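Local coordinates for protein titin (Homo sapiens, PDB 3LCY) that forms a giant filament of the muscle sarcomere, with these two tandem immunoglobulin domains from its A-band region probably serving a scaffolding role, at residues I39-F44 with Y54-D59; E73-Y78 with I128-P133; V17-K20 with A24-L27; L121-M126 with M135-G140. All coordinates share one frame; numbering follows the deposited sequence.

How the contacts relate
Titin's paired immunoglobulin domains illustrate how small local closures combine with one long-range tie. From the N terminus, contact 3 closes first, joining 17-20 to 24-27 across a three-residue turn. Contact 1 follows in series, bringing 39-44 and 54-59 together over a nine-residue excursion that includes the short strand 46-48. Both belong to the first domain, and they touch where Trp-41 packs on the carbonyl of Leu-27. Contact 2 spans 49 intervening residues, linking 73-78 of the first domain, where Arg-43 reaches the carbonyls of Glu-75 and Val-77, to 128-133 of the second. It crosses contact 4, the core contact of the second domain, because 121-126 and the start of 128-133 share strand 121-130, while 135-140 lies beyond.

Contact 1. Residues I39-F44 with Y54-D59; sequences IKWYRF and YKMSSD
Trp-41 faces Met-56 across the contact, yet the link to the backbone of this opposing strand runs through water. The indole NE1 of Trp-41 donates to the water at 2.8 Å, the water lying in the ring plane at its edge, and the same water donates to Ser-57 O at 3.1 Å. A buried indole N-H is thus satisfied without any direct hydrogen bond between 39-44 and 54-59. Beside this bridge the Met-56 thioether slides past the indole, the two side chains running in opposite directions. Its SD comes to 3.7 Å from Trp-41 CD1, and its terminal CE remains close at 4.1 Å from the same CD1. Met-56 SD is 4.7 Å from the centroid of the five-membered ring of Trp-41 and 64° off the ring normal, an oblique Met-aromatic contact. The methionine chain is extended beyond CG (chi2 -175°), which carries the sulfur across the gap between the strands. Further along, Ile-39 CG1 lies 3.9 Å from Ser-58 OG. That hydroxyl hydrogen-bonds to His-63 ND1; the isoleucine packs alongside it as an apolar neighbour. Strand 76-83 lies beside Trp-41, which rests on Cys-80, and strand 62-68 contributes Leu-65. The CA atoms of Trp-41 and Met-56 are 8.6 Å apart, a separation spanned by side chains and solvent. Here the tryptophan of strand C also reaches strand D, through Met-56 and a water; its place in the core between the two facing sheets is the hallmark of the I-set immunoglobulin beta sandwich.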
loop_
_atom_site.group_PDB
_atom_site.type_symbol
_atom_site.label_atom_id
_atom_site.label_comp_id
_atom_site.label_asym_id
_atom_site.label_seq_id
_atom_site.Cartn_x
_atom_site.Cartn_y
_atom_site.Cartn_z
ATOM N N ILE A 39 4.061 -20.011 -18.717
ATOM C CA ILE A 39 3.684 -18.902 -17.890
ATOM C C ILE A 39 4.787 -18.278 -17.065
ATOM O O ILE A 39 5.541 -18.941 -16.447
ATOM C CB ILE A 39 2.543 -19.309 -16.932
ATOM C CG1 ILE A 39 1.349 -19.860 -17.688
ATOM C CG2 ILE A 39 2.146 -18.201 -16.068
ATOM C CD1 ILE A 39 0.893 -19.070 -18.792
ATOM N N LYS A 40 4.838 -16.958 -17.100
ATOM C CA LYS A 40 5.655 -16.137 -16.252
ATOM C C LYS A 40 4.855 -15.020 -15.600
ATOM O O LYS A 40 4.041 -14.426 -16.206
ATOM C CB LYS A 40 6.815 -15.573 -17.030
ATOM C CG LYS A 40 7.901 -16.542 -17.294
ATOM C CD LYS A 40 8.856 -16.026 -18.319
ATOM C CE LYS A 40 9.832 -17.080 -18.800
ATOM N NZ LYS A 40 10.129 -18.083 -17.810
ATOM N N TRP A 41 5.107 -14.758 -14.335
ATOM C CA TRP A 41 4.459 -13.677 -13.603
ATOM C C TRP A 41 5.445 -12.546 -13.347
ATOM O O TRP A 41 6.614 -12.785 -13.043
ATOM C CB TRP A 41 3.876 -14.198 -12.289
ATOM C CG TRP A 41 2.824 -15.243 -12.491
ATOM C CD1 TRP A 41 3.010 -16.591 -12.559
ATOM C CD2 TRP A 41 1.415 -15.022 -12.657
ATOM N NE1 TRP A 41 1.808 -17.226 -12.754
ATOM C CE2 TRP A 41 0.815 -16.288 -12.818
ATOM C CE3 TRP A 41 0.609 -13.882 -12.682
ATOM C CZ2 TRP A 41 -0.560 -16.441 -13.003
ATOM C CZ3 TRP A 41 -0.756 -14.038 -12.866
ATOM C CH2 TRP A 41 -1.325 -15.310 -13.024
ATOM N N TYR A 42 4.972 -11.311 -13.475
ATOM C CA TYR A 42 5.849 -10.154 -13.346
ATOM C C TYR A 42 5.362 -9.133 -12.326
ATOM O O TYR A 42 4.162 -8.983 -12.090
ATOM C CB TYR A 42 6.072 -9.495 -14.709
ATOM C CG TYR A 42 6.836 -10.372 -15.673
ATOM C CD1 TYR A 42 6.171 -11.186 -16.578
ATOM C CD2 TYR A 42 8.225 -10.397 -15.665
ATOM C CE1 TYR A 42 6.866 -11.995 -17.455
ATOM C CE2 TYR A 42 8.929 -11.203 -16.539
ATOM C CZ TYR A 42 8.245 -12.000 -17.430
ATOM O OH TYR A 42 8.945 -12.801 -18.302
ATOM N N ARG A 43 6.322 -8.431 -11.733
ATOM C CA ARG A 43 6.063 -7.475 -10.669
ATOM C C ARG A 43 7.115 -6.371 -10.725
ATOM O O ARG A 43 8.284 -6.600 -10.417
ATOM C CB ARG A 43 6.114 -8.188 -9.319
ATOM C CG ARG A 43 5.931 -7.293 -8.109
ATOM C CD ARG A 43 4.509 -6.770 -7.996
ATOM N NE ARG A 43 4.225 -6.317 -6.638
ATOM C CZ ARG A 43 3.188 -5.560 -6.296
ATOM N NH1 ARG A 43 2.322 -5.155 -7.215
ATOM N NH2 ARG A 43 3.020 -5.204 -5.033
ATOM N N PHE A 44 6.696 -5.177 -11.129
ATOM C CA PHE A 44 7.615 -4.054 -11.295
ATOM C C PHE A 44 8.722 -4.382 -12.295
ATOM O O PHE A 44 9.902 -4.153 -12.028
ATOM C CB PHE A 44 8.220 -3.638 -9.952
ATOM C CG PHE A 44 7.199 -3.302 -8.904
ATOM C CD1 PHE A 44 7.110 -4.052 -7.743
ATOM C CD2 PHE A 44 6.326 -2.239 -9.080
ATOM C CE1 PHE A 44 6.173 -3.749 -6.771
ATOM C CE2 PHE A 44 5.385 -1.929 -8.111
ATOM C CZ PHE A 44 5.309 -2.688 -6.955
ATOM N N TYR A 54 4.808 -16.576 -3.190
ATOM C CA TYR A 54 4.217 -16.543 -4.522
ATOM C C TYR A 54 4.026 -17.951 -5.074
ATOM O O TYR A 54 4.926 -18.502 -5.707
ATOM C CB TYR A 54 5.085 -15.726 -5.481
ATOM C CG TYR A 54 5.363 -14.312 -5.021
ATOM C CD1 TYR A 54 4.353 -13.361 -4.990
ATOM C CD2 TYR A 54 6.639 -13.925 -4.635
ATOM C CE1 TYR A 54 4.604 -12.066 -4.574
ATOM C CE2 TYR A 54 6.900 -12.634 -4.218
ATOM C CZ TYR A 54 5.881 -11.708 -4.190
ATOM O OH TYR A 54 6.143 -10.423 -3.777
ATOM N N LYS A 55 2.854 -18.527 -4.832
ATOM C CA LYS A 55 2.538 -19.853 -5.351
ATOM C C LYS A 55 2.001 -19.730 -6.772
ATOM O O LYS A 55 1.192 -18.849 -7.064
ATOM C CB LYS A 55 1.517 -20.553 -4.455
ATOM C CG LYS A 55 1.807 -20.429 -2.964
ATOM C CD LYS A 55 0.807 -21.228 -2.143
ATOM C CE LYS A 55 0.834 -20.810 -0.682
ATOM N NZ LYS A 55 2.193 -20.920 -0.083
ATOM N N MET A 56 2.458 -20.581 -7.674
ATOM C CA MET A 56 2.009 -20.506 -9.056
ATOM C C MET A 56 1.383 -21.791 -9.561
ATOM O O MET A 56 1.978 -22.837 -9.492
ATOM C CB MET A 56 3.172 -20.108 -9.945
ATOM C CG MET A 56 4.025 -19.070 -9.299
ATOM S SD MET A 56 5.338 -18.431 -10.296
ATOM C CE MET A 56 5.704 -16.939 -9.423
ATOM N N SER A 57 0.180 -21.685 -10.099
ATOM C CA SER A 57 -0.547 -22.835 -10.598
ATOM C C SER A 57 -0.963 -22.718 -12.055
ATOM O O SER A 57 -1.438 -21.687 -12.485
ATOM C CB SER A 57 -1.784 -23.065 -9.746
ATOM O OG SER A 57 -2.788 -23.729 -10.466
ATOM N N SER A 58 -0.752 -23.778 -12.819
ATOM C CA SER A 58 -1.209 -23.812 -14.192
ATOM C C SER A 58 -1.576 -25.217 -14.648
ATOM O O SER A 58 -0.868 -26.162 -14.381
ATOM C CB SER A 58 -0.155 -23.227 -15.111
ATOM O OG SER A 58 -0.720 -22.902 -16.345
ATOM N N ASP A 59 -2.675 -25.346 -15.367
ATOM C CA ASP A 59 -3.055 -26.623 -15.919
ATOM C C ASP A 59 -2.879 -26.571 -17.423
ATOM O O ASP A 59 -3.258 -27.479 -18.136
ATOM C CB ASP A 59 -4.485 -26.987 -15.534
ATOM C CG ASP A 59 -5.492 -26.049 -16.106
ATOM O OD1 ASP A 59 -5.115 -25.175 -16.876
ATOM O OD2 ASP A 59 -6.671 -26.189 -15.788
HETATM O O HOH W 1 0.973 -19.838 -13.175
#

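Contact 2. Residues E73-Y78 with I128-P133; sequences EDEGVY and IGRPVP
Glu-75 and Arg-130 approach at about a right angle along their chains, but their flat ends are nearly coplanar, the carboxylate and guanidinium planes lying only 9° apart. The arginine grips side-on: NE donates to Glu-75 OE2 at 2.6 Å with an almost straight N-H (177°), and NH2 reaches Glu-75 OE1 at 3.0 Å. Both oxygens use their syn lone pairs, so two parallel bonds fix the rotation of each group. The glutamate CG is wedged between its backbone N and carbonyl carbon (chi1 86°), after which the chain extends toward the arginine, whereas Arg-130 bends at chi2. This salt bridge spans two immunoglobulin domains, Glu-75 sitting just before strand F of the first and Arg-130 at the end of strand B of the second. Both side chains also pack on Leu-97 of the continuous strand 88-103. The remaining nitrogen is held too: Arg-130 NH1 donates to Gly-129 O at 3.0 Å, from above the carbonyl plane, while NH2 has a second acceptor in Glu-156 O. On the glutamate side, Tyr-78 OH donates to Asp-74 O at 2.6 Å, in the carbonyl plane, forming the tyrosine corner that pins the turn leading into strand F around Glu-75.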
loop_
_atom_site.group_PDB
_atom_site.type_symbol
_atom_site.label_atom_id
_atom_site.label_comp_id
_atom_site.label_asym_id
_atom_site.label_seq_id
_atom_site.Cartn_x
_atom_site.Cartn_y
_atom_site.Cartn_z
ATOM N N GLU A 73 2.763 -3.216 0.663
ATOM C CA GLU A 73 3.447 -3.123 -0.594
ATOM C C GLU A 73 3.095 -4.209 -1.614
ATOM O O GLU A 73 3.472 -4.133 -2.735
ATOM C CB GLU A 73 4.925 -3.070 -0.324
ATOM C CG GLU A 73 5.385 -1.758 0.139
ATOM C CD GLU A 73 5.628 -1.666 1.602
ATOM O OE1 GLU A 73 6.584 -1.023 2.022
ATOM O OE2 GLU A 73 4.844 -2.193 2.348
ATOM N N ASP A 74 2.419 -5.248 -1.161
ATOM C CA ASP A 74 1.967 -6.362 -1.960
ATOM C C ASP A 74 0.816 -5.971 -2.819
ATOM O O ASP A 74 0.472 -6.680 -3.686
ATOM C CB ASP A 74 1.546 -7.552 -1.104
ATOM C CG ASP A 74 2.646 -8.167 -0.419
ATOM O OD1 ASP A 74 2.447 -8.723 0.605
ATOM O OD2 ASP A 74 3.721 -8.095 -0.885
ATOM N N GLU A 75 0.213 -4.845 -2.538
ATOM C CA GLU A 75 -0.877 -4.373 -3.305
ATOM C C GLU A 75 -0.394 -3.914 -4.663
ATOM O O GLU A 75 0.758 -3.766 -4.870
ATOM C CB GLU A 75 -1.570 -3.247 -2.574
ATOM C CG GLU A 75 -0.971 -1.888 -2.816
ATOM C CD GLU A 75 -1.178 -0.941 -1.717
ATOM O OE1 GLU A 75 -0.344 -0.102 -1.502
ATOM O OE2 GLU A 75 -2.169 -1.035 -1.069
ATOM N N GLY A 76 -1.283 -3.727 -5.607
ATOM C CA GLY A 76 -0.813 -3.273 -6.879
ATOM C C GLY A 76 -0.868 -4.147 -8.071
ATOM O O GLY A 76 -1.537 -5.096 -8.087
ATOM N N VAL A 77 -0.138 -3.770 -9.104
ATOM C CA VAL A 77 -0.108 -4.504 -10.363
ATOM C C VAL A 77 0.643 -5.824 -10.433
ATOM O O VAL A 77 1.757 -5.942 -9.977
ATOM C CB VAL A 77 0.440 -3.610 -11.490
ATOM C CG1 VAL A 77 0.420 -4.338 -12.800
ATOM C CG2 VAL A 77 -0.354 -2.347 -11.592
ATOM N N TYR A 78 -0.003 -6.809 -11.037
ATOM C CA TYR A 78 0.569 -8.125 -11.256
ATOM C C TYR A 78 0.337 -8.450 -12.715
ATOM O O TYR A 78 -0.749 -8.262 -13.222
ATOM C CB TYR A 78 -0.042 -9.177 -10.345
ATOM C CG TYR A 78 0.401 -9.045 -8.925
ATOM C CD1 TYR A 78 1.569 -9.629 -8.493
ATOM C CD2 TYR A 78 -0.336 -8.321 -8.023
ATOM C CE1 TYR A 78 1.977 -9.504 -7.205
ATOM C CE2 TYR A 78 0.068 -8.184 -6.745
ATOM C CZ TYR A 78 1.221 -8.785 -6.334
ATOM O OH TYR A 78 1.615 -8.645 -5.043
ATOM N N ILE A 128 -0.913 1.571 8.978
ATOM C CA ILE A 128 -1.383 0.502 8.141
ATOM C C ILE A 128 -2.887 0.679 8.004
ATOM O O ILE A 128 -3.595 0.708 8.979
ATOM C CB ILE A 128 -1.070 -0.877 8.737
ATOM C CG1 ILE A 128 0.412 -1.184 8.607
ATOM C CG2 ILE A 128 -1.853 -1.940 8.042
ATOM C CD1 ILE A 128 0.827 -2.426 9.297
ATOM N N GLY A 129 -3.368 0.801 6.782
ATOM C CA GLY A 129 -4.783 0.871 6.535
ATOM C C GLY A 129 -5.194 0.781 5.089
ATOM O O GLY A 129 -4.789 1.562 4.315
ATOM N N ARG A 130 -6.025 -0.184 4.729
ATOM C CA ARG A 130 -6.494 -0.292 3.349
ATOM C C ARG A 130 -8.007 -0.455 3.353
ATOM O O ARG A 130 -8.521 -1.262 4.103
ATOM C CB ARG A 130 -5.813 -1.443 2.614
ATOM C CG ARG A 130 -4.380 -1.155 2.220
ATOM C CD ARG A 130 -4.247 0.186 1.521
ATOM N NE ARG A 130 -2.894 0.414 1.024
ATOM C CZ ARG A 130 -2.030 1.267 1.555
ATOM N NH1 ARG A 130 -2.370 1.990 2.602
ATOM N NH2 ARG A 130 -0.824 1.395 1.031
ATOM N N PRO A 131 -8.738 0.305 2.548
ATOM C CA PRO A 131 -8.223 1.305 1.610
ATOM C C PRO A 131 -7.647 2.505 2.337
ATOM O O PRO A 131 -7.904 2.675 3.521
ATOM C CB PRO A 131 -9.477 1.733 0.853
ATOM C CG PRO A 131 -10.590 1.416 1.768
ATOM C CD PRO A 131 -10.192 0.151 2.428
ATOM N N VAL A 132 -6.877 3.332 1.644
ATOM C CA VAL A 132 -6.272 4.467 2.306
ATOM C C VAL A 132 -7.356 5.228 3.043
ATOM O O VAL A 132 -8.385 5.594 2.493
ATOM C CB VAL A 132 -5.593 5.373 1.277
ATOM C CG1 VAL A 132 -4.915 6.542 1.945
ATOM C CG2 VAL A 132 -4.609 4.574 0.469
ATOM N N PRO A 133 -7.084 5.451 4.319
ATOM C CA PRO A 133 -7.989 6.128 5.244
ATOM C C PRO A 133 -7.975 7.637 5.235
ATOM O O PRO A 133 -7.005 8.255 4.828
ATOM C CB PRO A 133 -7.480 5.653 6.597
ATOM C CG PRO A 133 -6.032 5.494 6.394
ATOM C CD PRO A 133 -5.827 5.061 4.973
#

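Contact 3. Residues V17-K20 with A24-L27; sequences VTTK and AAQL
At the margin of the I-set sandwich, where strand A' runs alongside strand B, Val-17 and Thr-19 meet residues 24-27 almost antiparallel, the strand directions differing by 169°. The axes approach to 6.7 Å, but the main chains form no ladder with each other. Strand 17-20 bonds to strand 88-103 through Val-17 and Thr-19, while Ala-25 and Leu-27 bond to strand 62-68, so the two segments belong to different sheets. What joins them directly is the hydroxyl of Thr-19, whose OG1 donates to Ala-24 O at 2.8 Å. The donor lies well above the carbonyl plane, 48° out of it, so the bond misses the lone-pair direction. OG1 is turned away from its own backbone N (chi1 -161°), which sends it across to strand B and directs CG2 to the neighbouring alanine. There Thr-19 CG2 touches Ala-25 CB at 3.6 Å, methyl against methyl, with Leu-95 packing on both residues. At the other end, Val-17 brings its two methyl branches to one carbonyl: CG2 is 3.5 Å from Gln-26 O and CG1 is 3.9 Å from the same oxygen. With a methyl pair and a valine laid on a carbonyl beside it, the direct bond between A' and B is thus a side-chain donor to a main-chain carbonyl, not a backbone ladder.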
loop_
_atom_site.group_PDB
_atom_site.type_symbol
_atom_site.label_atom_id
_atom_site.label_comp_id
_atom_site.label_asym_id
_atom_site.label_seq_id
_atom_site.Cartn_x
_atom_site.Cartn_y
_atom_site.Cartn_z
ATOM N N VAL A 17 -8.551 -7.996 -7.916
ATOM C CA VAL A 17 -8.885 -8.870 -6.798
ATOM C C VAL A 17 -8.630 -8.184 -5.462
ATOM O O VAL A 17 -7.614 -7.517 -5.285
ATOM C CB VAL A 17 -8.076 -10.179 -6.854
ATOM C CG1 VAL A 17 -8.208 -10.951 -5.550
ATOM C CG2 VAL A 17 -8.527 -11.029 -8.026
ATOM N N THR A 18 -9.559 -8.351 -4.526
ATOM C CA THR A 18 -9.396 -7.792 -3.191
ATOM C C THR A 18 -9.299 -8.888 -2.136
ATOM O O THR A 18 -10.063 -9.853 -2.149
ATOM C CB THR A 18 -10.544 -6.830 -2.826
ATOM O OG1 THR A 18 -10.248 -6.180 -1.585
ATOM C CG2 THR A 18 -11.859 -7.584 -2.698
ATOM N N THR A 19 -8.344 -8.737 -1.224
ATOM C CA THR A 19 -8.165 -9.703 -0.150
ATOM C C THR A 19 -7.721 -9.000 1.125
ATOM O O THR A 19 -7.131 -7.920 1.077
ATOM C CB THR A 19 -7.124 -10.774 -0.519
ATOM O OG1 THR A 19 -7.284 -11.916 0.332
ATOM C CG2 THR A 19 -5.716 -10.223 -0.363
ATOM N N LYS A 20 -8.009 -9.617 2.265
ATOM C CA LYS A 20 -7.597 -9.065 3.548
ATOM C C LYS A 20 -6.086 -9.166 3.709
ATOM O O LYS A 20 -5.497 -10.221 3.469
ATOM C CB LYS A 20 -8.290 -9.791 4.701
ATOM C CG LYS A 20 -7.774 -9.389 6.075
ATOM C CD LYS A 20 -8.331 -10.284 7.168
ATOM C CE LYS A 20 -7.762 -9.912 8.530
ATOM N NZ LYS A 20 -8.250 -10.817 9.607
ATOM N N ALA A 24 -4.348 -14.883 1.811
ATOM C CA ALA A 24 -3.946 -15.256 0.461
ATOM C C ALA A 24 -4.772 -14.533 -0.598
ATOM O O ALA A 24 -5.967 -14.298 -0.418
ATOM C CB ALA A 24 -4.050 -16.761 0.276
ATOM N N ALA A 25 -4.121 -14.189 -1.704
ATOM C CA ALA A 25 -4.793 -13.553 -2.829
ATOM C C ALA A 25 -4.570 -14.364 -4.098
ATOM O O ALA A 25 -3.434 -14.658 -4.465
ATOM C CB ALA A 25 -4.291 -12.131 -3.012
ATOM N N GLN A 26 -5.664 -14.736 -4.755
ATOM C CA GLN A 26 -5.586 -15.498 -5.997
ATOM C C GLN A 26 -5.842 -14.622 -7.217
ATOM O O GLN A 26 -6.940 -14.098 -7.400
ATOM C CB GLN A 26 -6.571 -16.671 -5.981
ATOM C CG GLN A 26 -6.082 -17.888 -5.209
ATOM C CD GLN A 26 -7.075 -19.036 -5.232
ATOM O OE1 GLN A 26 -6.932 -19.981 -6.009
ATOM N NE2 GLN A 26 -8.089 -18.959 -4.378
ATOM N N LEU A 27 -4.817 -14.463 -8.048
ATOM C CA LEU A 27 -4.966 -13.749 -9.310
ATOM C C LEU A 27 -4.936 -14.754 -10.453
ATOM O O LEU A 27 -3.922 -15.412 -10.685
ATOM C CB LEU A 27 -3.862 -12.705 -9.484
ATOM C CG LEU A 27 -3.776 -11.625 -8.402
ATOM C CD1 LEU A 27 -2.597 -11.886 -7.474
ATOM C CD2 LEU A 27 -3.671 -10.242 -9.029
#

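Contact 4. Residues L121-M126 with M135-G140; sequences LRLHVM and MTWFHG
The indole NE1 of Trp-137 hydrogen-bonds to Thr-159 OG1; this holds the polar edge of the indole, while its six-membered ring packs against Leu-123 and Val-125. Val-125 comes at the ring's edge, near its plane: its CG2 is 3.7 Å from Trp-137 CH2, and the same methyl lies 3.8 Å from CZ2. Leu-123 meets the ring obliquely instead. Its CD2 sits 3.9 Å from Trp-137 CZ3, and further back its CB is also 3.9 Å from CH2, so the far corner of the indole lodges between the two aliphatic residues. The tryptophan CG is anti to its carbonyl carbon (chi1 -79°) and the ring plane is turned about perpendicular to the plane of CA, CB and CG (chi2 91°), which sends the six-membered ring across toward strand 121-130. The CA atoms of Leu-123 and Trp-137 are 10.5 Å apart, the spacing of two sheets packed face to face, and this is the B-to-C core of the second I-set immunoglobulin domain. Trp-137 holds the strand C tryptophan position, and by sequence Val-125 occupies the place where a canonical domain carries its strand B cysteine, so an apolar methyl meets the ring there. Leu-161 and Ile-152, from strands 158-163 and 150-154, pack on the same indole. In Leu-123, CG is anti to the carbonyl carbon but displaced from a staggered position (chi1 -91°) where CD2 meets the ring.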
loop_
_atom_site.group_PDB
_atom_site.type_symbol
_atom_site.label_atom_id
_atom_site.label_comp_id
_atom_site.label_asym_id
_atom_site.label_seq_id
_atom_site.Cartn_x
_atom_site.Cartn_y
_atom_site.Cartn_z
ATOM N N LEU A 121 9.190 21.571 12.976
ATOM C CA LEU A 121 8.955 20.274 13.595
ATOM C C LEU A 121 8.142 19.375 12.672
ATOM O O LEU A 121 7.061 19.751 12.217
ATOM C CB LEU A 121 8.245 20.435 14.938
ATOM C CG LEU A 121 7.912 19.130 15.664
ATOM C CD1 LEU A 121 9.167 18.294 15.868
ATOM C CD2 LEU A 121 7.226 19.409 16.991
ATOM N N ARG A 122 8.663 18.185 12.394
ATOM C CA ARG A 122 7.981 17.254 11.506
ATOM C C ARG A 122 7.553 15.990 12.243
ATOM O O ARG A 122 8.378 15.289 12.829
ATOM C CB ARG A 122 8.871 16.901 10.311
ATOM C CG ARG A 122 9.442 18.116 9.589
ATOM C CD ARG A 122 10.428 17.722 8.496
ATOM N NE ARG A 122 9.817 17.696 7.169
ATOM C CZ ARG A 122 9.729 18.753 6.367
ATOM N NH1 ARG A 122 9.161 18.643 5.174
ATOM N NH2 ARG A 122 10.214 19.924 6.756
ATOM N N LEU A 123 6.261 15.686 12.188
ATOM C CA LEU A 123 5.735 14.483 12.810
ATOM C C LEU A 123 5.466 13.544 11.643
ATOM O O LEU A 123 4.635 13.821 10.792
ATOM C CB LEU A 123 4.461 14.784 13.588
ATOM C CG LEU A 123 4.634 15.150 15.062
ATOM C CD1 LEU A 123 5.918 15.901 15.287
ATOM C CD2 LEU A 123 3.456 15.958 15.551
ATOM N N HIS A 124 6.180 12.429 11.616
ATOM C CA HIS A 124 6.080 11.459 10.531
ATOM C C HIS A 124 5.484 10.142 11.022
ATOM O O HIS A 124 6.196 9.288 11.547
ATOM C CB HIS A 124 7.465 11.228 9.924
ATOM C CG HIS A 124 7.459 10.358 8.709
ATOM N ND1 HIS A 124 7.117 10.820 7.460
ATOM C CD2 HIS A 124 7.767 9.044 8.550
ATOM C CE1 HIS A 124 7.210 9.838 6.582
ATOM N NE2 HIS A 124 7.603 8.749 7.223
ATOM N N VAL A 125 4.175 9.984 10.846
ATOM C CA VAL A 125 3.461 8.823 11.372
ATOM C C VAL A 125 3.206 7.744 10.320
ATOM O O VAL A 125 2.462 7.960 9.364
ATOM C CB VAL A 125 2.111 9.228 12.000
ATOM C CG1 VAL A 125 1.414 8.014 12.592
ATOM C CG2 VAL A 125 2.316 10.295 13.061
ATOM N N MET A 126 3.803 6.578 10.519
ATOM C CA MET A 126 3.573 5.435 9.652
ATOM C C MET A 126 2.304 4.701 10.095
ATOM O O MET A 126 2.041 4.533 11.270
ATOM C CB MET A 126 4.772 4.500 9.653
ATOM C CG MET A 126 6.064 5.127 9.194
ATOM S SD MET A 126 6.165 5.491 7.444
ATOM C CE MET A 126 6.292 3.875 6.731
ATOM N N MET A 135 -7.297 10.880 6.762
ATOM C CA MET A 135 -6.329 11.217 7.785
ATOM C C MET A 135 -6.587 12.618 8.296
ATOM O O MET A 135 -6.820 13.533 7.517
ATOM C CB MET A 135 -4.912 11.068 7.230
ATOM C CG MET A 135 -4.559 9.627 6.889
ATOM S SD MET A 135 -3.013 9.373 6.005
ATOM C CE MET A 135 -3.529 9.545 4.314
ATOM N N THR A 136 -6.567 12.783 9.610
ATOM C CA THR A 136 -6.832 14.097 10.186
ATOM C C THR A 136 -5.902 14.422 11.356
ATOM O O THR A 136 -5.564 13.548 12.155
ATOM C CB THR A 136 -8.295 14.212 10.664
ATOM O OG1 THR A 136 -9.186 13.872 9.594
ATOM C CG2 THR A 136 -8.594 15.625 11.130
ATOM N N TRP A 137 -5.498 15.684 11.450
ATOM C CA TRP A 137 -4.671 16.152 12.556
ATOM C C TRP A 137 -5.408 17.197 13.386
ATOM O O TRP A 137 -6.102 18.058 12.845
ATOM C CB TRP A 137 -3.355 16.737 12.039
ATOM C CG TRP A 137 -2.339 15.704 11.663
ATOM C CD1 TRP A 137 -2.166 15.130 10.436
ATOM C CD2 TRP A 137 -1.348 15.124 12.518
ATOM N NE1 TRP A 137 -1.132 14.229 10.475
ATOM C CE2 TRP A 137 -0.611 14.205 11.745
ATOM C CE3 TRP A 137 -1.012 15.289 13.866
ATOM C CZ2 TRP A 137 0.437 13.456 12.268
ATOM C CZ3 TRP A 137 0.031 14.545 14.387
ATOM C CH2 TRP A 137 0.744 13.640 13.588
ATOM N N PHE A 138 -5.254 17.115 14.703
ATOM C CA PHE A 138 -5.868 18.080 15.606
ATOM C C PHE A 138 -4.833 18.677 16.549
ATOM O O PHE A 138 -4.003 17.961 17.106
ATOM C CB PHE A 138 -6.964 17.418 16.448
ATOM C CG PHE A 138 -8.128 16.901 15.650
ATOM C CD1 PHE A 138 -9.239 17.698 15.420
ATOM C CD2 PHE A 138 -8.121 15.613 15.144
ATOM C CE1 PHE A 138 -10.317 17.222 14.693
ATOM C CE2 PHE A 138 -9.192 15.132 14.417
ATOM C CZ PHE A 138 -10.292 15.938 14.191
ATOM N N HIS A 139 -4.885 19.991 16.731
ATOM C CA HIS A 139 -4.156 20.615 17.823
ATOM C C HIS A 139 -5.181 21.136 18.818
ATOM O O HIS A 139 -5.820 22.163 18.588
ATOM C CB HIS A 139 -3.258 21.744 17.324
ATOM C CG HIS A 139 -2.428 22.370 18.401
ATOM N ND1 HIS A 139 -2.182 23.725 18.454
ATOM C CD2 HIS A 139 -1.789 21.830 19.465
ATOM C CE1 HIS A 139 -1.425 23.992 19.504
ATOM N NE2 HIS A 139 -1.173 22.859 20.134
ATOM N N GLY A 140 -5.335 20.418 19.925
ATOM C CA GLY A 140 -6.407 20.694 20.859
ATOM C C GLY A 140 -7.723 20.291 20.228
ATOM O O GLY A 140 -7.925 19.124 19.889
#